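Local coordinates for protein adenosine kinase (PDB 3UBO) that probably transfers the gamma-phosphate of ATP to adenosine, as a pfkB-family sugar and nucleoside kinase holding adenosine and ADP in its two substrate pockets, at residues L269-Y282 and G303-P316. Numbering follows the deposited sequence.
Sequences LEQVVDTTGAGDLY and GNLAAGIVIGQIGP. With ADP (adenosine-5'-diphosphate), chain D; ADN (adenosine), chain C.
Asp274 reaches across to the loop at Gly315, whose N-H its OD2 accepts through the anti lone pair (3.2 Å, 164° at the hydrogen). CG anti to the backbone N (chi1 177°) carries the carboxylate toward that loop, and its other oxygen, OD1, takes bonds from its own chain: Thr276 OG1 meets it on the syn side at 2.9 Å, while Thr276 N comes from above the carboxylate plane, closing an Asx turn. Replacing Asp274 by alanine removes both oxygens and would probably leave Gly315 N, Thr276 OG1 and Thr276 N without these acceptors and the turn less firmly held. Asp274 N also donates to Ile311 O (3.1 Å). The Asx turn opens the DTTGAGD signature of pfkB kinases, with Gly277 at the N-cap position of helix 278-290; Asp280 lies beside adenosine O5', hydrogen-bonded to Ser62 and Asn65. Ile311 lies between loop and nucleotide: CG2 packs on Leu269 CD1 (3.8 Å) and Val272 CG1, CG1 meets Ala278 CB (4.1 Å), and CD1 reaches the ADP base near N9. Where segments 278-282 and 303-311 run roughly antiparallel (146°), the Leu281 side chain slants across that of Val310. Gly303 CA sits over one face of the Tyr282 ring, 3.8 Å from its centroid, a CH-pi contact beside the ADP ribose.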
loop_
_atom_site.group_PDB
_atom_site.type_symbol
_atom_site.label_atom_id
_atom_site.label_comp_id
_atom_site.label_asym_id
_atom_site.label_seq_id
_atom_site.Cartn_x
_atom_site.Cartn_y
_atom_site.Cartn_z
ATOM N N LEU A 269 -21.297 9.535 1.980
ATOM C CA LEU A 269 -20.217 8.581 2.295
ATOM C C LEU A 269 -20.165 8.182 3.778
ATOM O O LEU A 269 -20.509 9.006 4.714
ATOM C CB LEU A 269 -18.869 9.095 1.800
ATOM C CG LEU A 269 -18.633 9.109 0.268
ATOM C CD1 LEU A 269 -17.335 9.844 -0.125
ATOM C CD2 LEU A 269 -18.693 7.693 -0.338
ATOM N N GLU A 270 -19.775 6.912 3.976
ATOM C CA GLU A 270 -19.523 6.376 5.336
ATOM C C GLU A 270 -18.515 7.287 6.079
ATOM O O GLU A 270 -18.915 7.972 7.027
ATOM C CB GLU A 270 -19.024 4.910 5.319
ATOM C CG GLU A 270 -20.107 3.835 5.268
ATOM C CD GLU A 270 -20.708 3.464 6.689
ATOM O OE1 GLU A 270 -19.929 2.924 7.551
ATOM O OE2 GLU A 270 -21.948 3.683 6.931
ATOM N N GLN A 271 -17.241 7.301 5.633
ATOM C CA GLN A 271 -16.254 8.296 6.090
ATOM C C GLN A 271 -15.508 8.855 4.893
ATOM O O GLN A 271 -15.249 8.164 3.879
ATOM C CB GLN A 271 -15.139 7.760 7.053
ATOM C CG GLN A 271 -15.173 6.294 7.519
ATOM C CD GLN A 271 -14.511 6.138 8.912
ATOM O OE1 GLN A 271 -13.303 5.971 8.977
ATOM N NE2 GLN A 271 -15.327 6.232 10.045
ATOM N N VAL A 272 -15.087 10.092 5.059
ATOM C CA VAL A 272 -14.086 10.649 4.188
ATOM C C VAL A 272 -12.667 10.211 4.659
ATOM O O VAL A 272 -12.055 10.870 5.482
ATOM C CB VAL A 272 -14.297 12.169 4.104
ATOM C CG1 VAL A 272 -13.353 12.775 3.113
ATOM C CG2 VAL A 272 -15.734 12.427 3.704
ATOM N N VAL A 273 -12.171 9.079 4.159
ATOM C CA VAL A 273 -10.903 8.543 4.596
ATOM C C VAL A 273 -9.730 9.286 3.926
ATOM O O VAL A 273 -8.910 9.947 4.598
ATOM C CB VAL A 273 -10.780 7.035 4.319
ATOM C CG1 VAL A 273 -9.371 6.547 4.751
ATOM C CG2 VAL A 273 -11.934 6.244 4.960
ATOM N N ASP A 274 -9.644 9.185 2.597
ATOM C CA ASP A 274 -8.574 9.806 1.827
ATOM C C ASP A 274 -9.177 10.279 0.515
ATOM O O ASP A 274 -9.537 9.491 -0.334
ATOM C CB ASP A 274 -7.422 8.805 1.623
ATOM C CG ASP A 274 -6.289 9.356 0.753
ATOM O OD1 ASP A 274 -6.123 10.599 0.632
ATOM O OD2 ASP A 274 -5.558 8.509 0.127
ATOM N N THR A 275 -9.282 11.584 0.385
ATOM C CA THR A 275 -9.660 12.244 -0.856
ATOM C C THR A 275 -8.748 11.998 -2.095
ATOM O O THR A 275 -9.181 12.071 -3.241
ATOM C CB THR A 275 -9.801 13.727 -0.562
ATOM O OG1 THR A 275 -11.150 13.935 -0.293
ATOM C CG2 THR A 275 -9.450 14.589 -1.690
ATOM N N THR A 276 -7.484 11.721 -1.877
ATOM C CA THR A 276 -6.598 11.371 -2.960
ATOM C C THR A 276 -7.267 10.458 -3.989
ATOM O O THR A 276 -7.835 9.405 -3.634
ATOM C CB THR A 276 -5.332 10.694 -2.375
ATOM O OG1 THR A 276 -4.620 11.691 -1.655
ATOM C CG2 THR A 276 -4.458 10.083 -3.442
ATOM N N GLY A 277 -7.252 10.886 -5.238
ATOM C CA GLY A 277 -7.734 10.085 -6.337
ATOM C C GLY A 277 -9.154 10.285 -6.789
ATOM O O GLY A 277 -9.592 9.619 -7.693
ATOM N N ALA A 278 -9.871 11.196 -6.159
ATOM C CA ALA A 278 -11.277 11.381 -6.425
ATOM C C ALA A 278 -11.523 11.918 -7.820
ATOM O O ALA A 278 -12.009 11.221 -8.667
ATOM C CB ALA A 278 -11.859 12.288 -5.416
ATOM N N GLY A 279 -11.177 13.166 -8.053
ATOM C CA GLY A 279 -11.354 13.742 -9.360
ATOM C C GLY A 279 -10.889 12.817 -10.449
ATOM O O GLY A 279 -11.393 12.846 -11.535
ATOM N N ASP A 280 -9.913 11.995 -10.146
ATOM C CA ASP A 280 -9.359 11.114 -11.136
ATOM C C ASP A 280 -10.327 10.013 -11.432
ATOM O O ASP A 280 -10.395 9.527 -12.526
ATOM C CB ASP A 280 -8.062 10.477 -10.659
ATOM C CG ASP A 280 -7.022 11.468 -10.319
ATOM O OD1 ASP A 280 -7.168 12.628 -10.696
ATOM O OD2 ASP A 280 -6.058 11.084 -9.658
ATOM N N LEU A 281 -11.064 9.589 -10.434
ATOM C CA LEU A 281 -11.951 8.476 -10.641
ATOM C C LEU A 281 -13.338 8.943 -10.976
ATOM O O LEU A 281 -14.162 8.184 -11.417
ATOM C CB LEU A 281 -11.928 7.560 -9.439
ATOM C CG LEU A 281 -11.022 6.397 -9.760
ATOM C CD1 LEU A 281 -9.761 6.428 -9.002
ATOM C CD2 LEU A 281 -11.713 5.113 -9.603
ATOM N N TYR A 282 -13.580 10.220 -10.781
ATOM C CA TYR A 282 -14.795 10.796 -11.256
ATOM C C TYR A 282 -14.796 10.819 -12.779
ATOM O O TYR A 282 -15.771 10.496 -13.433
ATOM C CB TYR A 282 -14.932 12.197 -10.746
ATOM C CG TYR A 282 -16.144 12.858 -11.304
ATOM C CD1 TYR A 282 -16.101 13.520 -12.501
ATOM C CD2 TYR A 282 -17.342 12.792 -10.643
ATOM C CE1 TYR A 282 -17.204 14.112 -12.996
ATOM C CE2 TYR A 282 -18.434 13.373 -11.131
ATOM C CZ TYR A 282 -18.369 14.031 -12.303
ATOM O OH TYR A 282 -19.499 14.612 -12.779
ATOM N N GLY A 303 -19.593 9.021 -12.594
ATOM C CA GLY A 303 -18.598 9.864 -11.977
ATOM C C GLY A 303 -18.565 9.740 -10.471
ATOM O O GLY A 303 -17.580 9.224 -9.903
ATOM N N ASN A 304 -19.639 10.216 -9.834
ATOM C CA ASN A 304 -19.677 10.266 -8.393
ATOM C C ASN A 304 -19.545 8.873 -7.788
ATOM O O ASN A 304 -18.749 8.657 -6.909
ATOM C CB ASN A 304 -20.899 10.994 -7.947
ATOM C CG ASN A 304 -20.963 12.369 -8.514
ATOM O OD1 ASN A 304 -21.756 12.623 -9.406
ATOM N ND2 ASN A 304 -20.120 13.267 -8.034
ATOM N N LEU A 305 -20.281 7.907 -8.322
ATOM C CA LEU A 305 -20.154 6.525 -7.863
ATOM C C LEU A 305 -18.692 6.071 -7.725
ATOM O O LEU A 305 -18.321 5.442 -6.734
ATOM C CB LEU A 305 -20.909 5.579 -8.799
ATOM C CG LEU A 305 -20.647 4.084 -8.607
ATOM C CD1 LEU A 305 -21.255 3.594 -7.302
ATOM C CD2 LEU A 305 -21.186 3.287 -9.786
ATOM N N ALA A 306 -17.873 6.391 -8.725
ATOM C CA ALA A 306 -16.450 5.969 -8.772
ATOM C C ALA A 306 -15.575 6.786 -7.829
ATOM O O ALA A 306 -14.774 6.211 -7.119
ATOM C CB ALA A 306 -15.905 6.032 -10.174
ATOM N N ALA A 307 -15.739 8.112 -7.849
ATOM C CA ALA A 307 -15.095 8.994 -6.917
ATOM C C ALA A 307 -15.260 8.466 -5.460
ATOM O O ALA A 307 -14.272 8.209 -4.716
ATOM C CB ALA A 307 -15.680 10.373 -7.079
ATOM N N GLY A 308 -16.519 8.278 -5.077
ATOM C CA GLY A 308 -16.876 8.035 -3.703
ATOM C C GLY A 308 -16.295 6.736 -3.212
ATOM O O GLY A 308 -15.812 6.706 -2.123
ATOM N N ILE A 309 -16.316 5.667 -4.004
ATOM C CA ILE A 309 -15.674 4.423 -3.601
ATOM C C ILE A 309 -14.186 4.590 -3.255
ATOM O O ILE A 309 -13.677 3.918 -2.347
ATOM C CB ILE A 309 -15.797 3.330 -4.678
ATOM C CG1 ILE A 309 -17.265 2.871 -4.771
ATOM C CG2 ILE A 309 -14.771 2.160 -4.422
ATOM C CD1 ILE A 309 -17.555 1.759 -5.810
ATOM N N VAL A 310 -13.498 5.497 -3.937
ATOM C CA VAL A 310 -12.029 5.558 -3.807
ATOM C C VAL A 310 -11.587 6.412 -2.593
ATOM O O VAL A 310 -10.460 6.262 -2.091
ATOM C CB VAL A 310 -11.315 6.013 -5.095
ATOM C CG1 VAL A 310 -11.200 7.551 -5.171
ATOM C CG2 VAL A 310 -9.937 5.394 -5.151
ATOM N N ILE A 311 -12.507 7.288 -2.185
ATOM C CA ILE A 311 -12.399 8.161 -1.029
ATOM C C ILE A 311 -12.589 7.359 0.290
ATOM O O ILE A 311 -12.179 7.795 1.354
ATOM C CB ILE A 311 -13.517 9.248 -1.054
ATOM C CG1 ILE A 311 -13.374 10.248 -2.213
ATOM C CG2 ILE A 311 -13.589 10.020 0.292
ATOM C CD1 ILE A 311 -14.289 11.530 -1.978
ATOM N N GLY A 312 -13.218 6.197 0.219
ATOM C CA GLY A 312 -13.199 5.317 1.372
ATOM C C GLY A 312 -11.901 4.498 1.450
ATOM O O GLY A 312 -11.946 3.320 1.784
ATOM N N GLN A 313 -10.733 5.074 1.146
ATOM C CA GLN A 313 -9.557 4.206 1.006
ATOM C C GLN A 313 -8.279 5.001 1.123
ATOM O O GLN A 313 -8.149 6.078 0.534
ATOM C CB GLN A 313 -9.553 3.620 -0.405
ATOM C CG GLN A 313 -9.068 2.229 -0.552
ATOM C CD GLN A 313 -8.938 1.906 -2.031
ATOM O OE1 GLN A 313 -8.430 2.739 -2.779
ATOM N NE2 GLN A 313 -9.363 0.695 -2.455
ATOM N N ILE A 314 -7.310 4.472 1.858
ATOM C CA ILE A 314 -5.966 5.058 1.811
ATOM C C ILE A 314 -5.585 4.522 0.503
ATOM O O ILE A 314 -5.664 3.314 0.329
ATOM C CB ILE A 314 -5.023 4.499 2.923
ATOM C CG1 ILE A 314 -5.111 5.392 4.160
ATOM C CG2 ILE A 314 -3.598 4.420 2.448
ATOM C CD1 ILE A 314 -4.885 6.823 3.840
ATOM N N GLY A 315 -5.227 5.415 -0.436
ATOM C CA GLY A 315 -4.950 5.011 -1.812
ATOM C C GLY A 315 -5.849 5.641 -2.883
ATOM O O GLY A 315 -7.056 5.909 -2.619
ATOM N N PRO A 316 -5.292 5.872 -4.106
ATOM C CA PRO A 316 -6.043 6.502 -5.201
ATOM C C PRO A 316 -6.643 5.478 -6.228
ATOM O O PRO A 316 -7.387 5.954 -7.091
ATOM C CB PRO A 316 -4.960 7.298 -5.888
ATOM C CG PRO A 316 -3.790 6.241 -5.952
ATOM C CD PRO A 316 -3.933 5.494 -4.566
HETATM P PB ADP D . -10.941 17.032 -6.299
HETATM O O1B ADP D . -9.917 18.173 -5.662
HETATM O O2B ADP D . -10.909 16.835 -7.964
HETATM O O3B ADP D . -10.705 15.703 -5.674
HETATM P PA ADP D . -13.909 17.418 -5.512
HETATM O O1A ADP D . -14.119 18.268 -4.116
HETATM O O2A ADP D . -14.762 17.978 -6.560
HETATM O O3A ADP D . -12.290 17.844 -5.735
HETATM O "O5'" ADP D . -14.252 15.776 -5.431
HETATM C "C5'" ADP D . -14.170 14.978 -6.606
HETATM C "C4'" ADP D . -15.293 13.891 -6.671
HETATM O "O4'" ADP D . -15.237 12.753 -5.687
HETATM C "C3'" ADP D . -16.824 14.383 -6.470
HETATM O "O3'" ADP D . -17.461 15.149 -7.476
HETATM C "C2'" ADP D . -17.541 13.217 -5.801
HETATM O "O2'" ADP D . -18.237 12.232 -6.580
HETATM C "C1'" ADP D . -16.437 12.750 -4.896
HETATM N N9 ADP D . -16.344 13.501 -3.605
HETATM C C8 ADP D . -15.459 14.494 -3.247
HETATM N N7 ADP D . -15.741 14.933 -1.886
HETATM C C5 ADP D . -16.859 14.185 -1.418
HETATM C C6 ADP D . -17.574 14.170 -0.127
HETATM N N6 ADP D . -17.121 15.040 0.976
HETATM N N1 ADP D . -18.609 13.305 0.054
HETATM C C2 ADP D . -19.001 12.421 -0.965
HETATM N N3 ADP D . -18.326 12.431 -2.240
HETATM C C4 ADP D . -17.253 13.297 -2.438
HETATM O "O5'" ADN C . -5.177 13.575 -7.674
HETATM C "C5'" ADN C . -4.775 12.221 -7.244
HETATM C "C4'" ADN C . -3.338 11.799 -7.706
HETATM O "O4'" ADN C . -2.503 12.909 -8.053
HETATM C "C3'" ADN C . -2.322 10.797 -6.947
HETATM O "O3'" ADN C . -2.460 9.398 -6.891
HETATM C "C2'" ADN C . -0.927 11.258 -7.489
HETATM O "O2'" ADN C . -0.070 10.215 -8.001
HETATM C "C1'" ADN C . -1.325 12.304 -8.453
HETATM N N9 ADN C . -0.289 13.375 -8.558
HETATM C C8 ADN C . 0.320 14.207 -7.575
HETATM N N7 ADN C . 1.146 15.174 -8.209
HETATM C C5 ADN C . 1.032 14.938 -9.591
HETATM C C6 ADN C . 1.634 15.557 -10.721
HETATM N N6 ADN C . 2.525 16.678 -10.588
HETATM N N1 ADN C . 1.292 15.054 -12.028
HETATM C C2 ADN C . 0.377 13.960 -12.169
HETATM N N3 ADN C . -0.245 13.316 -11.072
HETATM C C4 ADN C . 0.122 13.817 -9.800
#